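Heme-binding protein HutZ (Vibrio cholerae, PDB 3TGV) probably degrades heme to biliverdin beta and delta with release of iron, and binds heme with high efficiency. Local coordinates at residues F43-H48 with Q100-M105; N55-P60 with M123-Q128. The protein carries 1 engineered substitution. One frame throughout, in Å; residues are numbered along the deposited sequence.

Overall arrangement
From the N-terminal helix 3-13 the chain enters an antiparallel sheet and reaches strand 41-47, then helix 51-58. Interaction 1 closes a loop back to residues 43-48 once the chain has run through strands 61-67 and 81-91 into helix 96-109. Interaction 2 closes the second, joining residues 55-60 to strand 122-129. Because the segments alternate along the sequence, the two loops cross. Strands 41-47 and 122-129 are sheet neighbours, with backbone pairing between Ile46 and Met123 and between Val44 and Phe125. Helix 96-109 packs on side chains of the first strand, helix 51-58 on those of the second, and the contact centres lie about 12 Å apart.

Interaction 1 (F43-H48 with Q100-M105); sequences FVLISH and QVIAQM
One face of the Phe43 ring is filled by Val101, whose CG2 stands 3.6 Å from the ring centroid and only 7° off the normal, a CH-pi contact placed almost exactly over the centre. Around the ring, the CE1 corner packs against Arg126 of the adjoining strand. With Val101 CG1 anti to its backbone N and CG2 anti to its carbonyl carbon, CG2 sits over the ring centre while Val101 CG1 packs 3.4 Å from Phe43 CB.

Two residues further along the strand, the end of the Met105 side chain, one helical turn beyond Val101, lies against Leu45, and the two side chains cross at roughly a right angle. The position of the methyl is doubtful: chi3 is eclipsed (-1°), and Met105 CE is modelled 3.3 Å from Leu45 CD2, tighter than usual for two carbons. Ile102 joins more loosely, its CD1 lying 4.3 Å from Leu45 CD2. Leu116 and Ile113 of helix 112-116 extend this apolar cluster.

The contact is wholly apolar across the two segments. The axes of strand 43-47 and helix 100-105 cross at 84°, 9.8 Å apart; Phe43 and Leu45, two apart on the strand, point to the same side and meet the helix, consistent with a helix packed against the split beta-barrel of FMN-binding-like proteins.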
# COMPACT_ATOMS: atom_id res chain seq x y z
N PHE A 43 7.58 5.67 13.11
CA PHE A 43 6.50 5.53 14.08
C PHE A 43 5.14 5.80 13.46
O PHE A 43 4.96 6.77 12.74
CB PHE A 43 6.73 6.45 15.28
CG PHE A 43 7.95 6.11 16.07
CD1 PHE A 43 7.86 5.38 17.24
CD2 PHE A 43 9.21 6.53 15.63
CE1 PHE A 43 9.00 5.06 17.97
CE2 PHE A 43 10.34 6.22 16.35
CZ PHE A 43 10.24 5.48 17.52
N VAL A 44 4.19 4.92 13.76
CA VAL A 44 2.80 5.13 13.37
C VAL A 44 1.89 5.05 14.59
O VAL A 44 2.16 4.29 15.51
CB VAL A 44 2.35 4.11 12.33
CG1 VAL A 44 3.16 4.27 11.04
CG2 VAL A 44 2.47 2.69 12.89
N LEU A 45 0.82 5.84 14.56
CA LEU A 45 -0.15 5.90 15.65
C LEU A 45 -1.49 5.42 15.12
O LEU A 45 -2.19 6.17 14.45
CB LEU A 45 -0.27 7.33 16.18
CG LEU A 45 -1.22 7.56 17.37
CD1 LEU A 45 -0.78 6.75 18.57
CD2 LEU A 45 -1.32 9.04 17.72
N ILE A 46 -1.84 4.18 15.44
CA ILE A 46 -2.95 3.51 14.77
C ILE A 46 -3.95 2.86 15.74
O ILE A 46 -3.66 2.65 16.92
CB ILE A 46 -2.43 2.45 13.78
CG1 ILE A 46 -1.61 1.39 14.52
CG2 ILE A 46 -1.62 3.11 12.69
CD1 ILE A 46 -1.20 0.20 13.65
N SER A 47 -5.12 2.53 15.22
CA SER A 47 -6.23 2.06 16.04
C SER A 47 -6.30 0.54 16.18
O SER A 47 -6.30 -0.18 15.19
CB SER A 47 -7.55 2.60 15.48
OG SER A 47 -8.65 2.19 16.27
N HIS A 48 -6.37 0.08 17.43
CA HIS A 48 -6.54 -1.34 17.72
C HIS A 48 -7.82 -1.90 17.12
O HIS A 48 -7.96 -3.11 16.93
CB HIS A 48 -6.52 -1.58 19.23
CG HIS A 48 -6.55 -3.03 19.61
ND1 HIS A 48 -7.71 -3.69 19.95
CD2 HIS A 48 -5.56 -3.94 19.70
CE1 HIS A 48 -7.43 -4.95 20.23
NE2 HIS A 48 -6.13 -5.13 20.08
N GLN A 100 8.19 11.82 23.19
CA GLN A 100 8.99 12.40 22.11
C GLN A 100 8.31 12.25 20.75
O GLN A 100 8.15 13.22 20.01
CB GLN A 100 10.37 11.76 22.07
CG GLN A 100 11.21 12.02 23.31
CD GLN A 100 12.38 11.07 23.43
OE1 GLN A 100 13.09 10.80 22.46
NE2 GLN A 100 12.59 10.55 24.64
N VAL A 101 7.90 11.03 20.44
CA VAL A 101 7.28 10.75 19.15
C VAL A 101 5.93 11.45 19.02
O VAL A 101 5.62 12.02 17.97
CB VAL A 101 7.13 9.23 18.91
CG1 VAL A 101 6.45 8.97 17.57
CG2 VAL A 101 8.50 8.57 18.95
N ILE A 102 5.12 11.43 20.09
CA ILE A 102 3.85 12.15 20.05
C ILE A 102 4.10 13.62 19.74
O ILE A 102 3.44 14.22 18.88
CB ILE A 102 3.08 12.03 21.38
CG1 ILE A 102 2.67 10.58 21.66
CG2 ILE A 102 1.85 12.91 21.35
CD1 ILE A 102 1.80 9.96 20.58
N ALA A 103 5.06 14.21 20.45
CA ALA A 103 5.48 15.58 20.17
C ALA A 103 5.80 15.77 18.69
O ALA A 103 5.26 16.66 18.04
CB ALA A 103 6.69 15.94 21.02
N GLN A 104 6.70 14.94 18.17
CA GLN A 104 7.10 15.02 16.77
C GLN A 104 5.88 14.94 15.85
O GLN A 104 5.75 15.72 14.92
CB GLN A 104 8.10 13.91 16.43
CG GLN A 104 8.69 14.00 15.02
CD GLN A 104 9.79 12.99 14.78
OE1 GLN A 104 10.08 12.14 15.63
NE2 GLN A 104 10.42 13.07 13.61
N MET A 105 5.00 13.99 16.14
CA MET A 105 3.79 13.80 15.34
C MET A 105 2.88 15.01 15.38
O MET A 105 2.32 15.39 14.35
CB MET A 105 3.03 12.55 15.81
CG MET A 105 3.74 11.26 15.48
SD MET A 105 2.70 9.82 15.81
CE MET A 105 1.24 10.61 16.45

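Interaction 2 (N55-P60 with M123-Q128); sequences NLEVNP and MLFRLQ
The helix turn that presses Leu56 and Glu57 onto Phe125 and Met123 is closed at Asn55 O, which accepts two backbone N-H groups: Asn59 N at 2.8 Å and, more weakly, Val58 N. Asn59 is the residue at which the chain leaves helical geometry. The arrangement belongs to the split beta-barrel fold of the pyridoxamine 5'-phosphate oxidase family, with helix 51-58 laid against side chains of the sheet.

Leu56 lies over one face of the Phe125 ring. Its CB makes a CH-pi contact 4.1 Å from the ring centroid and 28° off the normal, displaced toward the CD1-CE1 side, with Phe125 CE1 nearest to Leu56 CB at 3.7 Å. With CD1 anti to CA (chi2 170°), the leucine reaches along that same face, and Leu56 CD1 comes to a loose 4.2 Å from Phe125 CG. Leu56 CB and CD1 thus share one face of the ring, CB toward CE1 and CD1 toward CG, the two side chains crossing at a slant. Leu56 and Phe125 are buried, and side chains from strands 41-47, 61-67 and 81-91 join them: Ile46 touches both, while Val62 and Ala88 meet Leu56.

Toward the surface the character changes. Glu57 passes beside the end of the ring, its CG 4.2 Å from Phe125 CZ, before stretching out to the terminal methyl of Met123, whose side chain it crosses at about a right angle. One carboxylate oxygen, OE1, makes a weak hydrogen bond with His48 NE2, which may help fix the rotation of the group. The other makes the close approach to the methionine, Glu57 OE2 standing 3.2 Å from Met123 CE.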
# COMPACT_ATOMS: atom_id res chain seq x y z
N ASN A 55 -2.74 -6.97 13.98
CA ASN A 55 -1.69 -7.77 13.33
C ASN A 55 -0.30 -7.47 13.89
O ASN A 55 0.42 -8.39 14.26
CB ASN A 55 -1.69 -7.57 11.82
CG ASN A 55 -2.85 -8.26 11.16
OD1 ASN A 55 -3.64 -8.91 11.81
ND2 ASN A 55 -2.97 -8.11 9.85
N LEU A 56 0.07 -6.20 13.98
CA LEU A 56 1.42 -5.88 14.47
C LEU A 56 1.60 -6.32 15.92
O LEU A 56 2.72 -6.57 16.36
CB LEU A 56 1.72 -4.39 14.32
CG LEU A 56 1.91 -3.88 12.90
CD1 LEU A 56 1.96 -2.36 12.90
CD2 LEU A 56 3.16 -4.47 12.25
N GLU A 57 0.48 -6.43 16.65
CA GLU A 57 0.49 -6.90 18.03
C GLU A 57 0.88 -8.36 18.15
O GLU A 57 1.63 -8.74 19.04
CB GLU A 57 -0.90 -6.76 18.64
CG GLU A 57 -1.04 -5.59 19.57
CD GLU A 57 -2.23 -5.74 20.48
OE1 GLU A 57 -3.25 -6.31 20.04
OE2 GLU A 57 -2.14 -5.30 21.65
N VAL A 58 0.32 -9.19 17.28
CA VAL A 58 0.51 -10.63 17.38
C VAL A 58 1.67 -11.14 16.52
O VAL A 58 2.28 -12.16 16.83
CB VAL A 58 -0.78 -11.40 17.02
CG1 VAL A 58 -1.32 -10.92 15.69
CG2 VAL A 58 -0.51 -12.89 16.97
N ASN A 59 1.96 -10.42 15.44
CA ASN A 59 2.92 -10.87 14.45
C ASN A 59 3.71 -9.66 13.96
O ASN A 59 3.30 -8.99 13.02
CB ASN A 59 2.18 -11.55 13.30
CG ASN A 59 3.12 -12.25 12.34
OD1 ASN A 59 4.28 -11.86 12.21
ND2 ASN A 59 2.63 -13.29 11.67
N PRO A 60 4.83 -9.36 14.62
CA PRO A 60 5.47 -8.04 14.55
C PRO A 60 6.33 -7.81 13.31
O PRO A 60 7.36 -7.14 13.41
CB PRO A 60 6.35 -8.01 15.81
CG PRO A 60 5.91 -9.19 16.65
CD PRO A 60 5.47 -10.21 15.64
N MET A 123 -2.66 3.02 19.46
CA MET A 123 -1.40 2.48 19.92
C MET A 123 -0.27 3.07 19.09
O MET A 123 -0.44 3.35 17.90
CB MET A 123 -1.41 0.96 19.76
CG MET A 123 -2.63 0.29 20.32
SD MET A 123 -2.69 -1.46 19.87
CE MET A 123 -2.94 -2.18 21.50
N LEU A 124 0.89 3.25 19.71
CA LEU A 124 2.06 3.76 19.00
C LEU A 124 3.05 2.64 18.73
O LEU A 124 3.56 2.01 19.66
CB LEU A 124 2.72 4.87 19.82
CG LEU A 124 4.03 5.48 19.30
CD1 LEU A 124 3.81 6.18 17.96
CD2 LEU A 124 4.57 6.44 20.33
N PHE A 125 3.32 2.37 17.45
CA PHE A 125 4.26 1.32 17.10
C PHE A 125 5.56 1.89 16.55
O PHE A 125 5.54 2.76 15.69
CB PHE A 125 3.66 0.36 16.06
CG PHE A 125 2.59 -0.55 16.61
CD1 PHE A 125 2.89 -1.82 17.05
CD2 PHE A 125 1.28 -0.12 16.66
CE1 PHE A 125 1.91 -2.66 17.55
CE2 PHE A 125 0.29 -0.95 17.16
CZ PHE A 125 0.61 -2.22 17.61
N ARG A 126 6.68 1.41 17.08
CA ARG A 126 7.99 1.68 16.48
C ARG A 126 8.32 0.63 15.43
O ARG A 126 8.20 -0.56 15.68
CB ARG A 126 9.09 1.70 17.54
CG ARG A 126 10.45 1.39 16.95
CD ARG A 126 11.59 2.05 17.68
NE ARG A 126 11.92 1.38 18.93
CZ ARG A 126 13.15 1.33 19.44
NH1 ARG A 126 14.17 1.90 18.80
NH2 ARG A 126 13.37 0.71 20.59
N LEU A 127 8.73 1.08 14.25
CA LEU A 127 9.08 0.15 13.18
C LEU A 127 10.54 0.33 12.80
O LEU A 127 10.95 1.42 12.41
CB LEU A 127 8.20 0.41 11.96
CG LEU A 127 6.73 0.66 12.25
CD1 LEU A 127 6.03 1.00 10.96
CD2 LEU A 127 6.11 -0.55 12.91
N GLN A 128 11.30 -0.76 12.89
CA GLN A 128 12.74 -0.73 12.66
C GLN A 128 13.15 -1.63 11.51
O GLN A 128 12.93 -2.84 11.55
CB GLN A 128 13.49 -1.15 13.93
CG GLN A 128 13.03 -0.41 15.17
CD GLN A 128 13.87 -0.72 16.38
OE1 GLN A 128 13.50 -1.55 17.21
NE2 GLN A 128 15.01 -0.05 16.49